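Long-range contact in rubisco operon transcriptional regulator (Synechocystis sp., PDB 5Y2W), which probably represses genes of inorganic carbon uptake as a LysR-type transcriptional regulator whose regulatory domain binds 2-phosphoglycolate: residues L80-H92 with I150-L164. Numbering follows the deposited sequence.
Sequences LDNPLVVIARRDH and IAGGMGISVLSQHTL. With PGA (2-phosphoglycolic acid), chain B.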
ATOM      1  N   LEU A  80      -2.164 -18.603  -9.226  1.00 41.43           N
ATOM      2  CA  LEU A  80      -3.389 -17.783  -9.271  1.00 40.03           C
ATOM      3  C   LEU A  80      -3.287 -16.802 -10.407  1.00 35.06           C
ATOM      4  O   LEU A  80      -2.267 -16.221 -10.633  1.00 39.28           O
ATOM      5  CB  LEU A  80      -3.608 -17.041  -7.898  1.00 43.20           C
ATOM      6  CG  LEU A  80      -5.037 -16.585  -7.584  1.00 41.65           C
ATOM      7  CD1 LEU A  80      -6.066 -17.705  -7.644  1.00 46.49           C
ATOM      8  CD2 LEU A  80      -5.099 -15.937  -6.229  1.00 47.38           C
ATOM      9  N   ASP A  81      -4.358 -16.625 -11.137  1.00 33.79           N
ATOM     10  CA  ASP A  81      -4.394 -15.630 -12.188  1.00 39.85           C
ATOM     11  C   ASP A  81      -4.364 -14.238 -11.586  1.00 38.11           C
ATOM     12  O   ASP A  81      -4.860 -14.022 -10.491  1.00 37.88           O
ATOM     13  CB  ASP A  81      -5.687 -15.746 -12.978  1.00 45.07           C
ATOM     14  CG  ASP A  81      -5.748 -17.021 -13.786  1.00 50.40           C
ATOM     15  OD1 ASP A  81      -4.713 -17.713 -13.861  1.00 48.60           O
ATOM     16  OD2 ASP A  81      -6.819 -17.311 -14.357  1.00 61.20           O
ATOM     17  N   ASN A  82      -3.796 -13.315 -12.343  1.00 35.09           N
ATOM     18  CA  ASN A  82      -3.712 -11.945 -11.937  1.00 37.69           C
ATOM     19  C   ASN A  82      -4.144 -11.056 -13.101  1.00 34.60           C
ATOM     20  O   ASN A  82      -3.337 -10.358 -13.715  1.00 36.94           O
ATOM     21  CB  ASN A  82      -2.284 -11.648 -11.531  1.00 37.51           C
ATOM     22  CG  ASN A  82      -2.123 -10.220 -11.042  1.00 37.75           C
ATOM     23  OD1 ASN A  82      -3.079  -9.594 -10.503  1.00 35.41           O
ATOM     24  ND2 ASN A  82      -0.936  -9.688 -11.244  1.00 30.68           N
ATOM     25  N   PRO A  83      -5.422 -11.086 -13.413  1.00 33.64           N
ATOM     26  CA  PRO A  83      -5.850 -10.265 -14.535  1.00 39.44           C
ATOM     27  C   PRO A  83      -5.818  -8.755 -14.199  1.00 35.91           C
ATOM     28  O   PRO A  83      -6.335  -8.344 -13.147  1.00 35.48           O
ATOM     29  CB  PRO A  83      -7.268 -10.715 -14.771  1.00 35.68           C
ATOM     30  CG  PRO A  83      -7.759 -11.132 -13.451  1.00 35.31           C
ATOM     31  CD  PRO A  83      -6.557 -11.618 -12.662  1.00 36.38           C
ATOM     32  N   LEU A  84      -5.184  -7.980 -15.084  1.00 34.35           N
ATOM     33  CA  LEU A  84      -5.160  -6.523 -15.000  1.00 37.71           C
ATOM     34  C   LEU A  84      -6.309  -5.920 -15.820  1.00 36.85           C
ATOM     35  O   LEU A  84      -6.506  -6.260 -16.994  1.00 36.96           O
ATOM     36  CB  LEU A  84      -3.865  -6.009 -15.573  1.00 36.17           C
ATOM     37  CG  LEU A  84      -2.558  -6.564 -15.019  1.00 36.63           C
ATOM     38  CD1 LEU A  84      -1.400  -5.719 -15.551  1.00 37.68           C
ATOM     39  CD2 LEU A  84      -2.481  -6.608 -13.508  1.00 33.51           C
ATOM     40  N   VAL A  85      -7.089  -5.052 -15.219  1.00 37.35           N
ATOM     41  CA  VAL A  85      -8.269  -4.556 -15.906  1.00 36.28           C
ATOM     42  C   VAL A  85      -8.304  -3.034 -15.909  1.00 40.57           C
ATOM     43  O   VAL A  85      -7.670  -2.382 -15.069  1.00 34.46           O
ATOM     44  CB  VAL A  85      -9.570  -5.105 -15.256  1.00 37.68           C
ATOM     45  CG1 VAL A  85      -9.717  -6.605 -15.460  1.00 36.21           C
ATOM     46  CG2 VAL A  85      -9.638  -4.776 -13.759  1.00 38.22           C
ATOM     47  N   VAL A  86      -9.114  -2.499 -16.830  1.00 39.77           N
ATOM     48  CA  VAL A  86      -9.387  -1.076 -16.892  1.00 41.82           C
ATOM     49  C   VAL A  86     -10.452  -0.649 -15.870  1.00 41.13           C
ATOM     50  O   VAL A  86     -11.574  -1.126 -15.875  1.00 40.70           O
ATOM     51  CB  VAL A  86      -9.776  -0.631 -18.321  1.00 42.24           C
ATOM     52  CG1 VAL A  86     -10.048   0.857 -18.360  1.00 40.41           C
ATOM     53  CG2 VAL A  86      -8.647  -0.954 -19.304  1.00 39.93           C
ATOM     54  N   ILE A  87     -10.075   0.294 -15.015  1.00 36.74           N
ATOM     55  CA  ILE A  87     -10.945   0.778 -14.001  1.00 39.80           C
ATOM     56  C   ILE A  87     -11.244   2.231 -14.235  1.00 38.93           C
ATOM     57  O   ILE A  87     -10.352   3.026 -14.552  1.00 36.90           O
ATOM     58  CB  ILE A  87     -10.306   0.607 -12.629  1.00 42.55           C
ATOM     59  CG1 ILE A  87     -10.055  -0.898 -12.383  1.00 43.31           C
ATOM     60  CG2 ILE A  87     -11.235   1.181 -11.542  1.00 45.08           C
ATOM     61  CD1 ILE A  87      -9.054  -1.157 -11.300  1.00 43.18           C
ATOM     62  N   ALA A  88     -12.509   2.568 -14.068  1.00 41.17           N
ATOM     63  CA  ALA A  88     -12.936   3.946 -14.156  1.00 41.49           C
ATOM     64  C   ALA A  88     -13.942   4.243 -13.056  1.00 43.19           C
ATOM     65  O   ALA A  88     -14.298   3.375 -12.242  1.00 41.36           O
ATOM     66  CB  ALA A  88     -13.553   4.228 -15.515  1.00 41.15           C
ATOM     67  N   ARG A  89     -14.388   5.488 -13.015  1.00 37.71           N
ATOM     68  CA  ARG A  89     -15.474   5.772 -12.141  1.00 39.57           C
ATOM     69  C   ARG A  89     -16.740   5.473 -12.871  1.00 38.33           C
ATOM     70  O   ARG A  89     -16.781   5.530 -14.095  1.00 35.81           O
ATOM     71  CB  ARG A  89     -15.417   7.195 -11.659  1.00 41.69           C
ATOM     72  CG  ARG A  89     -16.353   7.406 -10.466  1.00 43.22           C
ATOM     73  CD  ARG A  89     -16.045   8.710  -9.801  1.00 42.40           C
ATOM     74  NE  ARG A  89     -16.571   9.815 -10.624  1.00 47.22           N
ATOM     75  CZ  ARG A  89     -16.436  11.094 -10.292  1.00 44.16           C
ATOM     76  NH1 ARG A  89     -15.804  11.399  -9.171  1.00 42.48           N
ATOM     77  NH2 ARG A  89     -16.909  12.067 -11.083  1.00 43.98           N
ATOM     78  N   ARG A  90     -17.774   5.140 -12.121  1.00 43.16           N
ATOM     79  CA  ARG A  90     -19.036   4.660 -12.675  1.00 52.33           C
ATOM     80  C   ARG A  90     -19.816   5.720 -13.501  1.00 47.97           C
ATOM     81  O   ARG A  90     -20.703   5.377 -14.225  1.00 55.20           O
ATOM     82  CB  ARG A  90     -19.915   4.118 -11.523  1.00 57.93           C
ATOM     83  CG  ARG A  90     -20.379   5.196 -10.541  1.00 74.84           C
ATOM     84  CD  ARG A  90     -20.926   4.639  -9.227  1.00 84.47           C
ATOM     85  NE  ARG A  90     -22.165   3.885  -9.399  1.00 92.55           N
ATOM     86  CZ  ARG A  90     -22.758   3.158  -8.451  1.00105.35           C
ATOM     87  NH1 ARG A  90     -23.883   2.516  -8.733  1.00103.14           N
ATOM     88  NH2 ARG A  90     -22.236   3.060  -7.225  1.00111.76           N
ATOM     89  N   ASP A  91     -19.462   6.998 -13.428  1.00 46.27           N
ATOM     90  CA  ASP A  91     -20.115   8.019 -14.261  1.00 46.21           C
ATOM     91  C   ASP A  91     -19.332   8.157 -15.576  1.00 49.64           C
ATOM     92  O   ASP A  91     -19.651   8.981 -16.441  1.00 45.86           O
ATOM     93  CB  ASP A  91     -20.187   9.362 -13.501  1.00 44.48           C
ATOM     94  CG  ASP A  91     -18.804   9.859 -13.032  1.00 47.07           C
ATOM     95  OD1 ASP A  91     -17.779   9.092 -12.966  1.00 41.90           O
ATOM     96  OD2 ASP A  91     -18.745  11.049 -12.699  1.00 41.72           O
ATOM     97  N   HIS A  92     -18.314   7.339 -15.765  1.00 44.65           N
ATOM     98  CA  HIS A  92     -17.572   7.459 -16.991  1.00 41.66           C
ATOM     99  C   HIS A  92     -18.544   7.143 -18.113  1.00 38.09           C
ATOM    100  O   HIS A  92     -19.352   6.255 -17.970  1.00 40.39           O
ATOM    101  CB  HIS A  92     -16.397   6.508 -16.990  1.00 39.48           C
ATOM    102  CG  HIS A  92     -15.418   6.757 -18.073  1.00 38.52           C
ATOM    103  ND1 HIS A  92     -15.584   6.263 -19.344  1.00 37.29           N
ATOM    104  CD2 HIS A  92     -14.222   7.393 -18.068  1.00 40.62           C
ATOM    105  CE1 HIS A  92     -14.544   6.604 -20.089  1.00 38.54           C
ATOM    106  NE2 HIS A  92     -13.697   7.279 -19.333  1.00 41.34           N
ATOM    107  N   ILE A 150      -9.168   7.748  -9.025  1.00 41.88           N
ATOM    108  CA  ILE A 150     -10.203   7.440  -9.961  1.00 41.56           C
ATOM    109  C   ILE A 150     -11.521   7.833  -9.326  1.00 43.49           C
ATOM    110  O   ILE A 150     -12.362   8.413  -9.981  1.00 39.29           O
ATOM    111  CB  ILE A 150     -10.265   5.965 -10.286  1.00 41.39           C
ATOM    112  CG1 ILE A 150      -9.011   5.536 -11.043  1.00 41.57           C
ATOM    113  CG2 ILE A 150     -11.526   5.629 -11.087  1.00 43.95           C
ATOM    114  CD1 ILE A 150      -8.872   4.032 -11.061  1.00 35.01           C
ATOM    115  N   ALA A 151     -11.714   7.455  -8.068  1.00 41.15           N
ATOM    116  CA  ALA A 151     -12.928   7.802  -7.364  1.00 41.90           C
ATOM    117  C   ALA A 151     -13.090   9.326  -7.315  1.00 44.84           C
ATOM    118  O   ALA A 151     -14.201   9.792  -7.369  1.00 46.39           O
ATOM    119  CB  ALA A 151     -12.917   7.247  -5.968  1.00 38.95           C
ATOM    120  N   GLY A 152     -11.998  10.092  -7.207  1.00 45.38           N
ATOM    121  CA  GLY A 152     -12.103  11.570  -7.217  1.00 46.39           C
ATOM    122  C   GLY A 152     -12.133  12.168  -8.620  1.00 50.54           C
ATOM    123  O   GLY A 152     -11.879  13.366  -8.781  1.00 46.72           O
ATOM    124  N   GLY A 153     -12.361  11.333  -9.645  1.00 48.12           N
ATOM    125  CA  GLY A 153     -12.632  11.821 -10.990  1.00 44.92           C
ATOM    126  C   GLY A 153     -11.376  12.195 -11.736  1.00 46.77           C
ATOM    127  O   GLY A 153     -11.430  12.895 -12.717  1.00 47.09           O
ATOM    128  N   MET A 154     -10.220  11.718 -11.312  1.00 44.78           N
ATOM    129  CA  MET A 154      -8.973  12.083 -11.987  1.00 42.04           C
ATOM    130  C   MET A 154      -8.599  11.215 -13.203  1.00 43.40           C
ATOM    131  O   MET A 154      -7.543  11.397 -13.821  1.00 48.63           O
ATOM    132  CB  MET A 154      -7.847  12.106 -10.961  1.00 45.58           C
ATOM    133  CG  MET A 154      -7.980  13.276 -10.000  1.00 55.28           C
ATOM    134  SD  MET A 154      -6.989  13.043  -8.505  1.00 60.25           S
ATOM    135  CE  MET A 154      -8.317  12.819  -7.311  1.00 52.46           C
ATOM    136  N   GLY A 155      -9.470  10.293 -13.577  1.00 43.69           N
ATOM    137  CA  GLY A 155      -9.256   9.532 -14.800  1.00 45.14           C
ATOM    138  C   GLY A 155      -9.484   8.036 -14.623  1.00 41.54           C
ATOM    139  O   GLY A 155     -10.137   7.622 -13.701  1.00 41.52           O
ATOM    140  N   ILE A 156      -8.940   7.254 -15.540  1.00 42.13           N
ATOM    141  CA  ILE A 156      -9.010   5.797 -15.493  1.00 39.44           C
ATOM    142  C   ILE A 156      -7.597   5.311 -15.319  1.00 38.51           C
ATOM    143  O   ILE A 156      -6.648   6.078 -15.436  1.00 38.54           O
ATOM    144  CB  ILE A 156      -9.616   5.233 -16.784  1.00 39.40           C
ATOM    145  CG1 ILE A 156      -8.713   5.530 -17.960  1.00 40.28           C
ATOM    146  CG2 ILE A 156     -10.947   5.895 -17.041  1.00 41.95           C
ATOM    147  CD1 ILE A 156      -9.235   4.944 -19.248  1.00 44.43           C
ATOM    148  N   SER A 157      -7.488   4.052 -14.961  1.00 38.70           N
ATOM    149  CA  SER A 157      -6.211   3.367 -14.832  1.00 38.27           C
ATOM    150  C   SER A 157      -6.389   1.876 -15.157  1.00 38.79           C
ATOM    151  O   SER A 157      -7.478   1.423 -15.452  1.00 36.87           O
ATOM    152  CB  SER A 157      -5.688   3.465 -13.407  1.00 34.80           C
ATOM    153  OG  SER A 157      -4.267   3.241 -13.378  1.00 35.10           O
ATOM    154  N   VAL A 158      -5.286   1.129 -15.129  1.00 40.76           N
ATOM    155  CA  VAL A 158      -5.327  -0.338 -15.249  1.00 37.74           C
ATOM    156  C   VAL A 158      -4.629  -0.825 -14.008  1.00 38.32           C
ATOM    157  O   VAL A 158      -3.517  -0.365 -13.707  1.00 35.66           O
ATOM    158  CB  VAL A 158      -4.571  -0.826 -16.488  1.00 39.14           C
ATOM    159  CG1 VAL A 158      -4.256  -2.320 -16.368  1.00 43.47           C
ATOM    160  CG2 VAL A 158      -5.319  -0.492 -17.799  1.00 36.61           C
ATOM    161  N   LEU A 159      -5.311  -1.681 -13.257  1.00 35.35           N
ATOM    162  CA  LEU A 159      -4.762  -2.249 -12.055  1.00 39.87           C
ATOM    163  C   LEU A 159      -5.138  -3.743 -12.038  1.00 40.61           C
ATOM    164  O   LEU A 159      -6.078  -4.165 -12.717  1.00 41.15           O
ATOM    165  CB  LEU A 159      -5.419  -1.599 -10.823  1.00 44.77           C
ATOM    166  CG  LEU A 159      -5.255  -0.114 -10.481  1.00 44.32           C
ATOM    167  CD1 LEU A 159      -6.112   0.284  -9.275  1.00 44.36           C
ATOM    168  CD2 LEU A 159      -3.808   0.140 -10.233  1.00 42.54           C
ATOM    169  N   SER A 160      -4.459  -4.507 -11.200  1.00 39.51           N
ATOM    170  CA  SER A 160      -4.884  -5.869 -10.872  1.00 37.03           C
ATOM    171  C   SER A 160      -6.268  -5.867 -10.340  1.00 35.53           C
ATOM    172  O   SER A 160      -6.594  -5.101  -9.435  1.00 36.49           O
ATOM    173  CB  SER A 160      -3.993  -6.493  -9.795  1.00 34.40           C
ATOM    174  OG  SER A 160      -4.478  -7.781  -9.503  1.00 33.69           O
ATOM    175  N   GLN A 161      -7.069  -6.762 -10.868  1.00 34.80           N
ATOM    176  CA  GLN A 161      -8.382  -7.023 -10.339  1.00 35.56           C
ATOM    177  C   GLN A 161      -8.386  -7.407  -8.879  1.00 39.54           C
ATOM    178  O   GLN A 161      -9.391  -7.208  -8.213  1.00 39.03           O
ATOM    179  CB  GLN A 161      -8.998  -8.174 -11.101  1.00 41.10           C
ATOM    180  CG  GLN A 161     -10.511  -8.200 -11.030  1.00 48.93           C
ATOM    181  CD  GLN A 161     -11.106  -8.821 -12.257  1.00 53.16           C
ATOM    182  OE1 GLN A 161     -10.444  -9.561 -12.958  1.00 53.32           O
ATOM    183  NE2 GLN A 161     -12.351  -8.537 -12.516  1.00 56.85           N
ATOM    184  N   HIS A 162      -7.268  -7.944  -8.358  1.00 40.37           N
ATOM    185  CA  HIS A 162      -7.191  -8.262  -6.921  1.00 38.79           C
ATOM    186  C   HIS A 162      -7.287  -7.010  -6.075  1.00 41.76           C
ATOM    187  O   HIS A 162      -7.568  -7.126  -4.896  1.00 36.84           O
ATOM    188  CB  HIS A 162      -5.892  -8.987  -6.574  1.00 40.87           C
ATOM    189  CG  HIS A 162      -5.764 -10.319  -7.255  1.00 45.69           C
ATOM    190  ND1 HIS A 162      -6.562 -11.387  -6.927  1.00 42.63           N
ATOM    191  CD2 HIS A 162      -4.970 -10.746  -8.265  1.00 49.50           C
ATOM    192  CE1 HIS A 162      -6.273 -12.417  -7.707  1.00 49.89           C
ATOM    193  NE2 HIS A 162      -5.311 -12.052  -8.531  1.00 50.86           N
ATOM    194  N   THR A 163      -7.029  -5.821  -6.644  1.00 40.84           N
ATOM    195  CA  THR A 163      -7.081  -4.584  -5.818  1.00 38.65           C
ATOM    196  C   THR A 163      -8.530  -4.171  -5.536  1.00 42.74           C
ATOM    197  O   THR A 163      -8.793  -3.402  -4.608  1.00 43.25           O
ATOM    198  CB  THR A 163      -6.384  -3.382  -6.487  1.00 40.28           C
ATOM    199  OG1 THR A 163      -7.063  -3.060  -7.690  1.00 39.62           O
ATOM    200  CG2 THR A 163      -4.883  -3.645  -6.776  1.00 40.72           C
ATOM    201  N   LEU A 164      -9.456  -4.661  -6.360  1.00 46.64           N
ATOM    202  CA  LEU A 164     -10.895  -4.393  -6.202  1.00 52.84           C
ATOM    203  C   LEU A 164     -11.648  -5.288  -5.193  1.00 55.25           C
ATOM    204  O   LEU A 164     -12.846  -5.180  -5.073  1.00 48.86           O
ATOM    205  CB  LEU A 164     -11.591  -4.523  -7.556  1.00 46.74           C
ATOM    206  CG  LEU A 164     -11.073  -3.622  -8.688  1.00 53.04           C
ATOM    207  CD1 LEU A 164     -11.708  -4.063 -10.004  1.00 52.12           C
ATOM    208  CD2 LEU A 164     -11.314  -2.137  -8.365  1.00 51.73           C
TER
HETATM  209  P   PGA B 401       3.605  -3.983  -9.444  1.00 38.71           P
HETATM  210  O1P PGA B 401       3.066  -5.496  -9.622  1.00 37.19           O
HETATM  211  O2P PGA B 401       3.432  -3.652  -7.999  1.00 38.65           O
HETATM  212  O3P PGA B 401       2.742  -3.164 -10.418  1.00 35.24           O
HETATM  213  O4P PGA B 401       5.065  -4.094  -9.684  1.00 32.70           O
HETATM  214  C2  PGA B 401       1.803  -6.003  -9.247  1.00 38.72           C
HETATM  215  C1  PGA B 401       1.202  -6.923 -10.302  1.00 42.33           C
HETATM  216  O1  PGA B 401       0.062  -7.445 -10.091  1.00 36.48           O
HETATM  217  O2  PGA B 401       1.867  -7.126 -11.339  1.00 40.77           O
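Strands 84-89 and 157-160 run antiparallel at 141°, V85 paired with L159 and I87 with S157 through two backbone hydrogen bonds each, and beyond the paired strands Q161 N donates to P83 O. On one face of this pair, I87 is the hub. Its CD1 meets L164 CD2 tip to tip at 3.8 Å and lies against L159 CB; with chi1 at -61°, CG2 stands anti to the backbone N and touches I150 CD1, the two side chains crossing at about a right angle and joining the strand to the end of helix 143-151. The other face carries V86 CG2 against V158 CG2 (3.7 Å), with A88 CB pressed tightly on I156 CG2.

With strand 173-176 on the far side of 81-89, this makes the three-stranded sheet of one lobe in the periplasmic-binding-protein-like fold of LysR effector domains; the segment 80-83 leads in from the other lobe, past the ligand cleft. Here N82 divides its amide: ND2 donates to O1 of 2-phosphoglycolate (2.7 Å) and is also hydrogen-bonded to S66 OG, and OD1 takes a very short bond from S160 OG (2.5 Å). That same OG accepts from H162 N in an ST turn; through its bond to OD1, S160 probably helps set the rotation of the ligand-binding amide, as a second-shell residue. The H162 ring, stacked on W187, directs NE2 in its own plane to a lone pair of D81 O at 2.8 Å.

At the opposite end, R89 bends at chi3 (75°) and sends NH1 to A151 O (2.9 Å) from above the carbonyl plane, while G153 CA lies over one guanidinium face, toward its rim. NE and NH2 grip D91 side-on, one to each carboxylate oxygen. A leucine in place of R89 would probably leave D91 without its ion-pair mate and the A151 carbonyl without this donor, just where a Schellman motif with G153 at C-prime closes the helix.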